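Local coordinates for protein NOVW (Streptomyces niveus, PDB 2C0Z) that acts as a 3-epimerase on a dTDP-linked 4-keto-6-deoxy sugar, working together with NovU in the biosynthesis of the antibiotic novobiocin, at residues L12-L15 / V20-I23; V34-Y39 / V115-V120; G69-D74 / P175-A180; P102-W107 / E185-G190. One frame throughout, in Å; residues are numbered along the deposited sequence.

Contact 1: L12-L15 / V20-I23; sequences LRPL and VWEI. With EDO (1,2-ethanediol), chain E.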
loop_
_atom_site.group_PDB
_atom_site.type_symbol
_atom_site.label_atom_id
_atom_site.label_comp_id
_atom_site.label_asym_id
_atom_site.label_seq_id
_atom_site.Cartn_x
_atom_site.Cartn_y
_atom_site.Cartn_z
ATOM N N LEU A 12 12.711 11.779 -5.102
ATOM C CA LEU A 12 12.215 12.293 -3.842
ATOM C C LEU A 12 12.646 13.728 -3.731
ATOM O O LEU A 12 13.835 14.033 -3.769
ATOM C CB LEU A 12 12.748 11.520 -2.662
ATOM C CG LEU A 12 12.327 10.046 -2.586
ATOM C CD1 LEU A 12 13.233 9.124 -3.417
ATOM C CD2 LEU A 12 12.253 9.613 -1.144
ATOM N N ARG A 13 11.684 14.614 -3.648
ATOM C CA ARG A 13 11.985 16.030 -3.527
ATOM C C ARG A 13 11.252 16.687 -2.376
ATOM O O ARG A 13 10.103 16.410 -2.132
ATOM C CB ARG A 13 11.557 16.717 -4.801
ATOM C CG ARG A 13 12.344 16.239 -6.018
ATOM C CD ARG A 13 13.727 16.828 -6.077
ATOM N NE ARG A 13 13.660 18.234 -6.471
ATOM C CZ ARG A 13 14.650 19.107 -6.346
ATOM N NH1 ARG A 13 15.823 18.750 -5.820
ATOM N NH2 ARG A 13 14.470 20.357 -6.748
ATOM N N PRO A 14 11.911 17.603 -1.692
ATOM C CA PRO A 14 11.258 18.297 -0.579
ATOM C C PRO A 14 10.150 19.231 -1.065
ATOM O O PRO A 14 10.283 19.910 -2.101
ATOM C CB PRO A 14 12.394 19.096 0.061
ATOM C CG PRO A 14 13.480 19.102 -0.874
ATOM C CD PRO A 14 13.304 18.054 -1.908
ATOM N N LEU A 15 9.061 19.269 -0.307
ATOM C CA LEU A 15 8.030 20.279 -0.480
ATOM C C LEU A 15 8.454 21.503 0.360
ATOM O O LEU A 15 9.575 21.582 0.862
ATOM C CB LEU A 15 6.657 19.708 -0.126
ATOM C CG LEU A 15 6.145 18.572 -1.053
ATOM C CD1 LEU A 15 4.711 18.238 -0.759
ATOM C CD2 LEU A 15 6.313 18.932 -2.520
ATOM N N VAL A 20 8.636 17.249 4.884
ATOM C CA VAL A 20 7.627 16.772 3.931
ATOM C C VAL A 20 8.278 16.624 2.565
ATOM O O VAL A 20 8.972 17.527 2.113
ATOM C CB VAL A 20 6.377 17.677 3.807
ATOM C CG1 VAL A 20 5.382 17.076 2.822
ATOM C CG2 VAL A 20 5.733 17.864 5.153
ATOM N N TRP A 21 8.084 15.464 1.946
ATOM C CA TRP A 21 8.676 15.128 0.628
ATOM C C TRP A 21 7.607 14.596 -0.299
ATOM O O TRP A 21 6.651 13.941 0.133
ATOM C CB TRP A 21 9.728 14.026 0.756
ATOM C CG TRP A 21 10.960 14.372 1.541
ATOM C CD1 TRP A 21 11.059 14.556 2.890
ATOM C CD2 TRP A 21 12.282 14.586 1.014
ATOM N NE1 TRP A 21 12.361 14.844 3.236
ATOM C CE2 TRP A 21 13.124 14.886 2.105
ATOM C CE3 TRP A 21 12.837 14.555 -0.258
ATOM C CZ2 TRP A 21 14.485 15.148 1.964
ATOM C CZ3 TRP A 21 14.215 14.815 -0.406
ATOM C CH2 TRP A 21 15.011 15.114 0.697
ATOM N N GLU A 22 7.814 14.854 -1.588
ATOM C CA GLU A 22 7.000 14.279 -2.668
ATOM C C GLU A 22 7.842 13.209 -3.360
ATOM O O GLU A 22 8.981 13.461 -3.736
ATOM C CB GLU A 22 6.515 15.324 -3.664
ATOM C CG GLU A 22 5.691 14.706 -4.778
ATOM C CD GLU A 22 5.031 15.727 -5.689
ATOM O OE1 GLU A 22 5.253 16.936 -5.550
ATOM O OE2 GLU A 22 4.267 15.297 -6.566
ATOM N N ILE A 23 7.281 12.017 -3.485
ATOM C CA ILE A 23 7.922 10.912 -4.176
ATOM C C ILE A 23 7.245 10.667 -5.515
ATOM O O ILE A 23 6.037 10.475 -5.594
ATOM C CB ILE A 23 7.869 9.657 -3.302
ATOM C CG1 ILE A 23 8.575 9.911 -1.932
ATOM C CG2 ILE A 23 8.555 8.519 -4.031
ATOM C CD1 ILE A 23 7.634 10.357 -0.812
HETATM C C1 EDO E . 13.571 18.437 3.733
HETATM O O1 EDO E . 13.308 18.784 5.076
HETATM C C2 EDO E . 12.254 17.837 3.264
HETATM O O2 EDO E . 11.189 18.755 3.342
#
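W21, L12 and L15 bury the most surface where strand 11-14 runs antiparallel to the start of strand 20-30. The indole of W21 folds back over the partner strand because its CG stands beside the backbone N, anti to the carbonyl carbon (chi1 -65°). Its six-membered ring meets backbone as much as side chain: L12 O comes to the edge, near the ring plane, 3.5 Å from W21 CZ3, while CA of P14 lies over one face, offset toward the rim. P14 CD touches the same end of the indole, 3.7 Å from W21 CZ3. L12 runs alongside I23, pointing the same way, with L12 CD2 3.8 Å from I23 CG1. L15 divides its two methyls: CD1 packs on V20 CG1 at 3.8 Å, and CD2 reaches CB and OE1 of E22, whose OE2 is held by R118 in a salt bridge. Between these side chains R13 and E22 form a hydrogen-bonded pair, with R13 N to E22 O at 2.9 Å and E22 N to R13 O at 2.8 Å, both nearly straight. A third bond, L15 N to V20 O at 3.0 Å, follows P14, whose nitrogen carries no hydrogen. I48 of helix 41-48 touches both L12 and W21. The arrangement is that of a short antiparallel beta hairpin, here joined through strand 20-30 to a sheet of the RmlC-like cupin fold.

Contact 2: V34-Y39 / V115-V120; sequences VFLDWY and VSRRAV. With EDO (1,2-ethanediol), chain C; EDO (1,2-ethanediol), chain D.
L36 and R117 make the closest touch between strand 33-40 and the segment leading into strand 119-122. Both methyls of L36 lie against the aliphatic part of the arginine, which crosses the leucine at about a right angle: L36 CD2 is 3.7 Å from R117 CD, and L36 CD1 is 3.9 Å from R117 CB. The leucine's CG occupies the crowded position between backbone N and carbonyl carbon (chi1 57°), which turns its methyls onto that chain. Farther along, W38 presents the edge of its indole to A119, with W38 CE3 4.5 Å from A119 CB, a loose apolar contact.

The polar ends find partners in the next shell. R117 is extended from CG to NE; its NH1 bonds to V86 O, and NH2 gives a 3.0 Å hydrogen bond to O1 of a 1,2-ethanediol lying at the guanidinium edge. R118 turns the other way, where NE reaches O1 of a second ethanediol at 2.9 Å, the same oxygen that donates to S116 O; both diols are probably crystallisation additives. Beyond W38 lies the second subunit: N58 of that chain accepts a weak hydrogen bond from W38 NE1 through its O and donates to L36 O through its ND2. D37, on the same strand, is a probable substrate-binding residue.

Chemically the contact is apolar where the segments meet, an arginine serving by its methylenes while its charged end has its protein partner in V86 O; what joins the segments is therefore packing, without directional bonds between them.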
loop_
_atom_site.group_PDB
_atom_site.type_symbol
_atom_site.label_atom_id
_atom_site.label_comp_id
_atom_site.label_asym_id
_atom_site.label_seq_id
_atom_site.Cartn_x
_atom_site.Cartn_y
_atom_site.Cartn_z
ATOM N N VAL A 34 0.394 -1.616 -16.043
ATOM C CA VAL A 34 1.283 -0.610 -15.477
ATOM C C VAL A 34 1.943 -1.233 -14.270
ATOM O O VAL A 34 1.295 -1.953 -13.527
ATOM C CB VAL A 34 0.470 0.614 -15.052
ATOM C CG1 VAL A 34 1.364 1.700 -14.468
ATOM C CG2 VAL A 34 -0.310 1.172 -16.220
ATOM N N PHE A 35 3.232 -0.969 -14.094
ATOM C CA PHE A 35 3.983 -1.433 -12.942
ATOM C C PHE A 35 4.796 -0.316 -12.363
ATOM O O PHE A 35 5.496 0.402 -13.073
ATOM C CB PHE A 35 4.900 -2.585 -13.327
ATOM C CG PHE A 35 5.411 -3.334 -12.093
ATOM C CD1 PHE A 35 4.564 -4.096 -11.308
ATOM C CD2 PHE A 35 6.727 -3.166 -11.669
ATOM C CE1 PHE A 35 5.028 -4.731 -10.142
ATOM C CE2 PHE A 35 7.212 -3.803 -10.514
ATOM C CZ PHE A 35 6.368 -4.582 -9.749
ATOM N N LEU A 36 4.721 -0.172 -11.060
ATOM C CA LEU A 36 5.509 0.850 -10.413
ATOM C C LEU A 36 6.021 0.479 -9.044
ATOM O O LEU A 36 5.413 -0.295 -8.323
ATOM C CB LEU A 36 4.727 2.154 -10.336
ATOM C CG LEU A 36 3.385 2.132 -9.632
ATOM C CD1 LEU A 36 3.157 3.467 -8.947
ATOM C CD2 LEU A 36 2.233 1.782 -10.617
ATOM N N ASP A 37 7.132 1.103 -8.695
ATOM C CA ASP A 37 7.743 1.087 -7.357
ATOM C C ASP A 37 7.359 2.428 -6.742
ATOM O O ASP A 37 7.776 3.479 -7.246
ATOM C CB ASP A 37 9.287 1.024 -7.354
ATOM C CG ASP A 37 9.869 -0.202 -8.039
ATOM O OD1 ASP A 37 9.202 -1.231 -8.153
ATOM O OD2 ASP A 37 11.043 -0.210 -8.496
ATOM N N TRP A 38 6.573 2.421 -5.672
ATOM C CA TRP A 38 6.200 3.667 -5.000
ATOM C C TRP A 38 6.876 3.919 -3.645
ATOM O O TRP A 38 6.699 4.994 -3.075
ATOM C CB TRP A 38 4.678 3.840 -4.877
ATOM C CG TRP A 38 3.925 2.842 -4.083
ATOM C CD1 TRP A 38 3.646 1.560 -4.426
ATOM C CD2 TRP A 38 3.301 3.055 -2.824
ATOM N NE1 TRP A 38 2.867 0.967 -3.466
ATOM C CE2 TRP A 38 2.649 1.864 -2.459
ATOM C CE3 TRP A 38 3.210 4.147 -1.961
ATOM C CZ2 TRP A 38 1.939 1.731 -1.253
ATOM C CZ3 TRP A 38 2.515 4.005 -0.775
ATOM C CH2 TRP A 38 1.874 2.822 -0.440
ATOM N N TYR A 39 7.621 2.922 -3.145
ATOM C CA TYR A 39 8.506 3.101 -1.982
ATOM C C TYR A 39 9.712 2.215 -2.200
ATOM O O TYR A 39 9.570 1.063 -2.589
ATOM C CB TYR A 39 7.828 2.653 -0.663
ATOM C CG TYR A 39 8.779 2.725 0.521
ATOM C CD1 TYR A 39 9.026 3.938 1.163
ATOM C CD2 TYR A 39 9.490 1.610 0.937
ATOM C CE1 TYR A 39 9.946 4.016 2.224
ATOM C CE2 TYR A 39 10.398 1.685 1.953
ATOM C CZ TYR A 39 10.623 2.902 2.596
ATOM O OH TYR A 39 11.542 2.974 3.638
ATOM N N VAL A 115 -2.915 8.422 -11.953
ATOM C CA VAL A 115 -2.232 8.641 -13.206
ATOM C C VAL A 115 -0.741 8.837 -12.965
ATOM O O VAL A 115 0.081 8.052 -13.414
ATOM C CB VAL A 115 -2.826 9.862 -13.952
ATOM C CG1 VAL A 115 -2.059 10.122 -15.240
ATOM C CG2 VAL A 115 -4.277 9.585 -14.266
ATOM N N SER A 116 -0.386 9.919 -12.279
ATOM C CA SER A 116 0.999 10.146 -11.872
ATOM C C SER A 116 1.445 9.325 -10.679
ATOM O O SER A 116 2.649 9.036 -10.513
ATOM C CB SER A 116 1.277 11.646 -11.687
ATOM O OG SER A 116 0.443 12.268 -10.744
ATOM N N ARG A 117 0.496 8.967 -9.834
ATOM C CA ARG A 117 0.780 8.032 -8.757
ATOM C C ARG A 117 1.940 8.442 -7.834
ATOM O O ARG A 117 2.750 7.605 -7.371
ATOM C CB ARG A 117 0.989 6.636 -9.330
ATOM C CG ARG A 117 -0.260 6.082 -9.992
ATOM C CD ARG A 117 -0.171 4.587 -10.299
ATOM N NE ARG A 117 -1.350 4.043 -10.999
ATOM C CZ ARG A 117 -2.427 3.555 -10.411
ATOM N NH1 ARG A 117 -2.520 3.462 -9.092
ATOM N NH2 ARG A 117 -3.425 3.112 -11.170
ATOM N N ARG A 118 1.986 9.745 -7.543
ATOM C CA ARG A 118 2.923 10.299 -6.580
ATOM C C ARG A 118 2.527 9.874 -5.158
ATOM O O ARG A 118 1.395 9.430 -4.898
ATOM C CB ARG A 118 3.003 11.817 -6.701
ATOM C CG ARG A 118 3.229 12.295 -8.128
ATOM C CD ARG A 118 4.622 12.435 -8.434
ATOM N NE ARG A 118 4.952 12.729 -9.837
ATOM C CZ ARG A 118 5.406 13.886 -10.267
ATOM N NH1 ARG A 118 5.548 14.923 -9.442
ATOM N NH2 ARG A 118 5.704 14.021 -11.545
ATOM N N ALA A 119 3.481 10.008 -4.258
ATOM C CA ALA A 119 3.281 9.781 -2.840
ATOM C C ALA A 119 3.813 11.008 -2.090
ATOM O O ALA A 119 4.688 11.717 -2.589
ATOM C CB ALA A 119 3.974 8.515 -2.384
ATOM N N VAL A 120 3.276 11.228 -0.895
ATOM C CA VAL A 120 3.770 12.244 -0.007
ATOM C C VAL A 120 4.167 11.604 1.298
ATOM O O VAL A 120 3.411 10.811 1.854
ATOM C CB VAL A 120 2.733 13.369 0.216
ATOM C CG1 VAL A 120 3.147 14.297 1.324
ATOM C CG2 VAL A 120 2.520 14.174 -1.037
HETATM C C1 EDO C . 5.150 9.522 -12.520
HETATM O O1 EDO C . 4.708 10.329 -11.450
HETATM C C2 EDO C . 5.115 10.358 -13.776
HETATM O O2 EDO C . 5.766 11.601 -13.546
HETATM C C1 EDO D . -3.074 3.927 -15.284
HETATM O O1 EDO D . -2.633 3.444 -14.009
HETATM C C2 EDO D . -3.647 5.348 -15.251
HETATM O O2 EDO D . -4.790 5.382 -14.401
#

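Contact 3: G69-D74 / P175-A180; sequences GIHFVD and PRDQDA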
loop_
_atom_site.group_PDB
_atom_site.type_symbol
_atom_site.label_atom_id
_atom_site.label_comp_id
_atom_site.label_asym_id
_atom_site.label_seq_id
_atom_site.Cartn_x
_atom_site.Cartn_y
_atom_site.Cartn_z
ATOM N N GLY A 69 -9.885 15.677 7.611
ATOM C CA GLY A 69 -8.705 16.253 8.206
ATOM C C GLY A 69 -9.091 17.420 9.096
ATOM O O GLY A 69 -10.297 17.614 9.329
ATOM N N ILE A 70 -8.137 18.215 9.580
ATOM C CA ILE A 70 -6.676 18.032 9.471
ATOM C C ILE A 70 -6.232 17.231 10.689
ATOM O O ILE A 70 -6.386 17.687 11.824
ATOM C CB ILE A 70 -5.967 19.408 9.452
ATOM C CG1 ILE A 70 -6.448 20.274 8.280
ATOM C CG2 ILE A 70 -4.440 19.216 9.474
ATOM C CD1 ILE A 70 -6.293 19.659 6.900
ATOM N N HIS A 71 -5.728 16.026 10.469
ATOM C CA HIS A 71 -5.426 15.096 11.565
ATOM C C HIS A 71 -3.940 15.031 11.830
ATOM O O HIS A 71 -3.151 15.181 10.930
ATOM C CB HIS A 71 -5.981 13.727 11.237
ATOM C CG HIS A 71 -7.469 13.717 11.062
ATOM N ND1 HIS A 71 -8.146 12.690 10.445
ATOM C CD2 HIS A 71 -8.402 14.630 11.418
ATOM C CE1 HIS A 71 -9.436 12.985 10.425
ATOM N NE2 HIS A 71 -9.619 14.156 11.004
ATOM N N PHE A 72 -3.575 14.783 13.079
ATOM C CA PHE A 72 -2.187 14.637 13.492
ATOM C C PHE A 72 -2.109 13.792 14.735
ATOM O O PHE A 72 -3.121 13.523 15.391
ATOM C CB PHE A 72 -1.498 15.992 13.735
ATOM C CG PHE A 72 -2.026 16.736 14.930
ATOM C CD1 PHE A 72 -3.208 17.444 14.848
ATOM C CD2 PHE A 72 -1.356 16.695 16.144
ATOM C CE1 PHE A 72 -3.711 18.134 15.920
ATOM C CE2 PHE A 72 -1.865 17.389 17.234
ATOM C CZ PHE A 72 -3.061 18.106 17.104
ATOM N N VAL A 73 -0.884 13.396 15.046
ATOM C CA VAL A 73 -0.581 12.624 16.246
ATOM C C VAL A 73 0.353 13.423 17.162
ATOM O O VAL A 73 1.336 14.031 16.721
ATOM C CB VAL A 73 0.022 11.246 15.864
ATOM C CG1 VAL A 73 0.491 10.520 17.095
ATOM C CG2 VAL A 73 -1.003 10.409 15.076
ATOM N N ASP A 74 0.040 13.425 18.459
ATOM C CA ASP A 74 0.863 14.104 19.443
ATOM C C ASP A 74 2.318 13.693 19.352
ATOM O O ASP A 74 2.624 12.530 19.061
ATOM C CB ASP A 74 0.375 13.766 20.872
ATOM C CG ASP A 74 -1.028 14.238 21.139
ATOM O OD1 ASP A 74 -1.544 15.078 20.376
ATOM O OD2 ASP A 74 -1.729 13.790 22.069
ATOM N N PRO A 175 -18.771 14.363 11.529
ATOM C CA PRO A 175 -19.020 15.090 12.778
ATOM C C PRO A 175 -17.714 15.425 13.502
ATOM O O PRO A 175 -17.542 16.556 13.985
ATOM C CB PRO A 175 -19.914 14.118 13.576
ATOM C CG PRO A 175 -20.588 13.302 12.532
ATOM C CD PRO A 175 -19.564 13.114 11.442
ATOM N N ARG A 176 -16.776 14.482 13.517
ATOM C CA ARG A 176 -15.477 14.692 14.148
ATOM C C ARG A 176 -14.806 15.950 13.577
ATOM O O ARG A 176 -14.323 16.783 14.329
ATOM C CB ARG A 176 -14.583 13.477 13.957
ATOM C CG ARG A 176 -13.126 13.715 14.218
ATOM C CD ARG A 176 -12.170 12.654 13.716
ATOM N NE ARG A 176 -10.798 13.058 14.038
ATOM C CZ ARG A 176 -9.729 12.293 13.878
ATOM N NH1 ARG A 176 -9.858 11.067 13.389
ATOM N NH2 ARG A 176 -8.525 12.760 14.207
ATOM N N ASP A 177 -14.727 16.074 12.257
ATOM C CA ASP A 177 -14.003 17.206 11.672
ATOM C C ASP A 177 -14.796 18.516 11.752
ATOM O O ASP A 177 -14.214 19.583 11.892
ATOM C CB ASP A 177 -13.580 16.885 10.236
ATOM C CG ASP A 177 -12.573 15.776 10.168
ATOM O OD1 ASP A 177 -11.857 15.537 11.174
ATOM O OD2 ASP A 177 -12.416 15.059 9.132
ATOM N N GLN A 178 -16.123 18.418 11.728
ATOM C CA GLN A 178 -16.989 19.589 11.883
ATOM C C GLN A 178 -16.803 20.188 13.276
ATOM O O GLN A 178 -16.872 21.404 13.441
ATOM C CB GLN A 178 -18.469 19.201 11.719
ATOM C CG GLN A 178 -18.942 18.934 10.328
ATOM C CD GLN A 178 -20.441 18.589 10.282
ATOM O OE1 GLN A 178 -21.260 19.301 10.865
ATOM N NE2 GLN A 178 -20.789 17.507 9.593
ATOM N N ASP A 179 -16.560 19.327 14.257
ATOM C CA ASP A 179 -16.492 19.724 15.669
ATOM C C ASP A 179 -15.065 20.024 16.146
ATOM O O ASP A 179 -14.846 20.407 17.294
ATOM C CB ASP A 179 -17.095 18.630 16.558
ATOM C CG ASP A 179 -18.596 18.471 16.351
ATOM O OD1 ASP A 179 -19.242 19.349 15.734
ATOM O OD2 ASP A 179 -19.205 17.476 16.769
ATOM N N ALA A 180 -14.093 19.898 15.256
ATOM C CA ALA A 180 -12.701 20.089 15.640
ATOM C C ALA A 180 -12.386 21.551 15.943
ATOM O O ALA A 180 -13.012 22.458 15.398
ATOM C CB ALA A 180 -11.802 19.627 14.528
#
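H71 and D177 form the tight part of this contact. H71 NE2 donates to D177 OD1 over 2.6 Å, almost straight at 172°, approaching on the syn side of the carboxylate with the oxygen nearly in the imidazole plane. The other oxygen is used too: G69 N gives a 3.0 Å hydrogen bond to D177 OD2, arriving from well above the carboxylate plane. Two strand residues thus hold the buried aspartate, which probably helps to fix the rotation of the imidazole. G69 CA lies over one face of the H71 ring, offset toward its rim.

The opposite face meets the exposed side of the contact. There the guanidinium of R176 lies flat on the imidazole, planes 6° apart and centres 3.5 Å apart, with H71 CD2 3.4 Å from R176 NH2. Its extended chain reaches over from the helix, and NH1 pairs with E152 in a salt bridge; a sulfate ion lies close to the same arginine. By similarity H71 is the proton acceptor, and R176 and E152 bind substrate.

Strand 67-73 lies between strands 126-132 and 152-154 in its sheet, and the short helix 175-178 brings R176 and D177 to H71.

Contact 4: P102-W107 / E185-G190; sequences PTYGCW and EARDAG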
loop_
_atom_site.group_PDB
_atom_site.type_symbol
_atom_site.label_atom_id
_atom_site.label_comp_id
_atom_site.label_asym_id
_atom_site.label_seq_id
_atom_site.Cartn_x
_atom_site.Cartn_y
_atom_site.Cartn_z
ATOM N N PRO A 102 9.307 27.695 11.121
ATOM C CA PRO A 102 9.175 28.793 10.169
ATOM C C PRO A 102 7.897 28.732 9.342
ATOM O O PRO A 102 7.386 29.767 8.897
ATOM C CB PRO A 102 10.402 28.639 9.265
ATOM C CG PRO A 102 11.386 27.900 10.062
ATOM C CD PRO A 102 10.599 26.992 10.989
ATOM N N THR A 103 7.400 27.518 9.099
ATOM C CA THR A 103 6.209 27.363 8.286
ATOM C C THR A 103 5.000 26.934 9.124
ATOM O O THR A 103 4.039 26.408 8.583
ATOM C CB THR A 103 6.458 26.345 7.124
ATOM O OG1 THR A 103 7.041 25.123 7.608
ATOM C CG2 THR A 103 7.463 26.922 6.150
ATOM N N TYR A 104 5.010 27.208 10.425
ATOM C CA TYR A 104 3.843 26.983 11.254
ATOM C C TYR A 104 2.626 27.689 10.624
ATOM O O TYR A 104 2.678 28.847 10.220
ATOM C CB TYR A 104 4.058 27.484 12.703
ATOM C CG TYR A 104 2.762 27.469 13.495
ATOM C CD1 TYR A 104 2.289 26.310 14.036
ATOM C CD2 TYR A 104 1.983 28.613 13.651
ATOM C CE1 TYR A 104 1.091 26.268 14.712
ATOM C CE2 TYR A 104 0.789 28.577 14.314
ATOM C CZ TYR A 104 0.341 27.421 14.867
ATOM O OH TYR A 104 -0.877 27.393 15.537
ATOM N N GLY A 105 1.522 26.961 10.549
ATOM C CA GLY A 105 0.269 27.474 10.013
ATOM C C GLY A 105 0.205 27.637 8.511
ATOM O O GLY A 105 -0.731 28.275 7.982
ATOM N N CYS A 106 1.217 27.096 7.831
ATOM C CA CYS A 106 1.224 27.030 6.381
ATOM C C CYS A 106 0.733 25.661 5.948
ATOM O O CYS A 106 0.822 24.675 6.688
ATOM C CB CYS A 106 2.628 27.227 5.822
ATOM S SG CYS A 106 3.348 28.824 6.280
ATOM N N TRP A 107 0.220 25.630 4.731
ATOM C CA TRP A 107 -0.164 24.354 4.125
ATOM C C TRP A 107 0.325 24.231 2.692
ATOM O O TRP A 107 0.739 25.190 2.063
ATOM C CB TRP A 107 -1.681 24.186 4.226
ATOM C CG TRP A 107 -2.491 25.142 3.421
ATOM C CD1 TRP A 107 -2.986 26.374 3.843
ATOM C CD2 TRP A 107 -2.976 24.973 2.074
ATOM N NE1 TRP A 107 -3.692 26.966 2.830
ATOM C CE2 TRP A 107 -3.712 26.134 1.735
ATOM C CE3 TRP A 107 -2.859 23.958 1.111
ATOM C CZ2 TRP A 107 -4.303 26.319 0.479
ATOM C CZ3 TRP A 107 -3.462 24.149 -0.149
ATOM C CH2 TRP A 107 -4.181 25.304 -0.450
ATOM N N GLU A 185 -7.372 27.845 18.548
ATOM C CA GLU A 185 -7.942 27.230 19.746
ATOM C C GLU A 185 -7.078 26.065 20.243
ATOM O O GLU A 185 -6.866 25.894 21.439
ATOM C CB GLU A 185 -9.391 26.795 19.506
ATOM C CG GLU A 185 -10.344 27.935 19.273
ATOM C CD GLU A 185 -11.708 27.492 18.779
ATOM O OE1 GLU A 185 -11.876 26.319 18.331
ATOM O OE2 GLU A 185 -12.633 28.335 18.824
ATOM N N ALA A 186 -6.601 25.230 19.320
ATOM C CA ALA A 186 -5.730 24.124 19.660
ATOM C C ALA A 186 -4.433 24.648 20.229
ATOM O O ALA A 186 -3.933 24.157 21.228
ATOM C CB ALA A 186 -5.466 23.285 18.418
ATOM N N ARG A 187 -3.891 25.680 19.593
ATOM C CA ARG A 187 -2.678 26.277 20.087
ATOM C C ARG A 187 -2.851 26.839 21.484
ATOM O O ARG A 187 -1.988 26.667 22.344
ATOM C CB ARG A 187 -2.199 27.373 19.174
ATOM C CG ARG A 187 -0.770 27.765 19.543
ATOM C CD ARG A 187 -0.235 28.763 18.682
ATOM N NE ARG A 187 1.052 29.247 19.178
ATOM C CZ ARG A 187 1.713 30.217 18.594
ATOM N NH1 ARG A 187 1.188 30.821 17.526
ATOM N NH2 ARG A 187 2.882 30.611 19.086
ATOM N N ASP A 188 -3.978 27.504 21.694
ATOM C CA ASP A 188 -4.225 28.224 22.943
ATOM C C ASP A 188 -4.389 27.274 24.114
ATOM O O ASP A 188 -4.076 27.623 25.254
ATOM C CB ASP A 188 -5.448 29.126 22.780
ATOM C CG ASP A 188 -5.593 30.145 23.897
ATOM O OD1 ASP A 188 -4.609 30.883 24.174
ATOM O OD2 ASP A 188 -6.683 30.266 24.509
ATOM N N ALA A 189 -4.828 26.056 23.847
ATOM C CA ALA A 189 -4.961 25.062 24.878
ATOM C C ALA A 189 -3.725 24.173 25.048
ATOM O O ALA A 189 -3.774 23.213 25.815
ATOM C CB ALA A 189 -6.165 24.208 24.593
ATOM N N GLY A 190 -2.633 24.476 24.336
ATOM C CA GLY A 190 -1.409 23.697 24.406
ATOM C C GLY A 190 -1.449 22.333 23.728
ATOM O O GLY A 190 -0.713 21.427 24.114
#
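The loop between strands 89-96 and 107-113 meets the last turn of helix 183-188 at the protein surface, through the single pair Y104 and R187. Y104 belongs to a type II beta turn from T103 to C106, closed by C106 N bonding to T103 O at 3.0 Å, with G105 adopting the positive phi of its third position. The tyrosine CG lies anti to the backbone N (chi1 170°), sending the ring out of the turn toward the helix. Its hydroxyl does most of the touching: Y104 OH lies 3.5 Å from R187 CD, and the arginine's CB is next, 3.9 Å from Y104 OH. The R187 chain is extended from CG to NE and runs past the phenol at a slant. Its guanidinium is turned 65° from the ring plane, and R187 NH1 comes no nearer than 3.9 Å to Y104 CE2, so the two flat groups do not stack.

Just after R187 the helix ends in a Schellman motif, in which G190, at positive phi, bonds from its N to R187 O at 3.0 Å. Other neighbours extend the patch, V99 touching R187 and L192 touching Y104. D96, at the end of strand 89-96, accepts a hydrogen bond from T103 OG1.

A phenol oxygen set against methylene carbons, with the guanidinium slanting by, amounts to van der Waals packing, without a hydrogen bond or salt bridge between the two segments. This contact joins loop to helix lightly, away from the substrate site.

In the fold
Contacts 1 and 2 adjoin, their centres about 13 Å apart, and share one sheet: strand 20-30 pairs with strands 11-14, 33-40 and 119-122, and E22 bridges to R118 between them. Strand 33-40 also continues this sheet into the second subunit. Contact 3 belongs to the other, five-stranded sheet, about 27 Å from contact 2 between centres and across the chain's centre. Contact 4 lies about 14 Å from contact 3 between centres; their helices, 175-178 and 183-188, are consecutive in the chain. Contact 1 closes first, whereas contacts 2, 3 and 4 interleave. Helix 175-178 sets D177 and the probable substrate-binding R176 against the probable catalytic histidine of the second sheet, while helix 183-188 meets a surface loop.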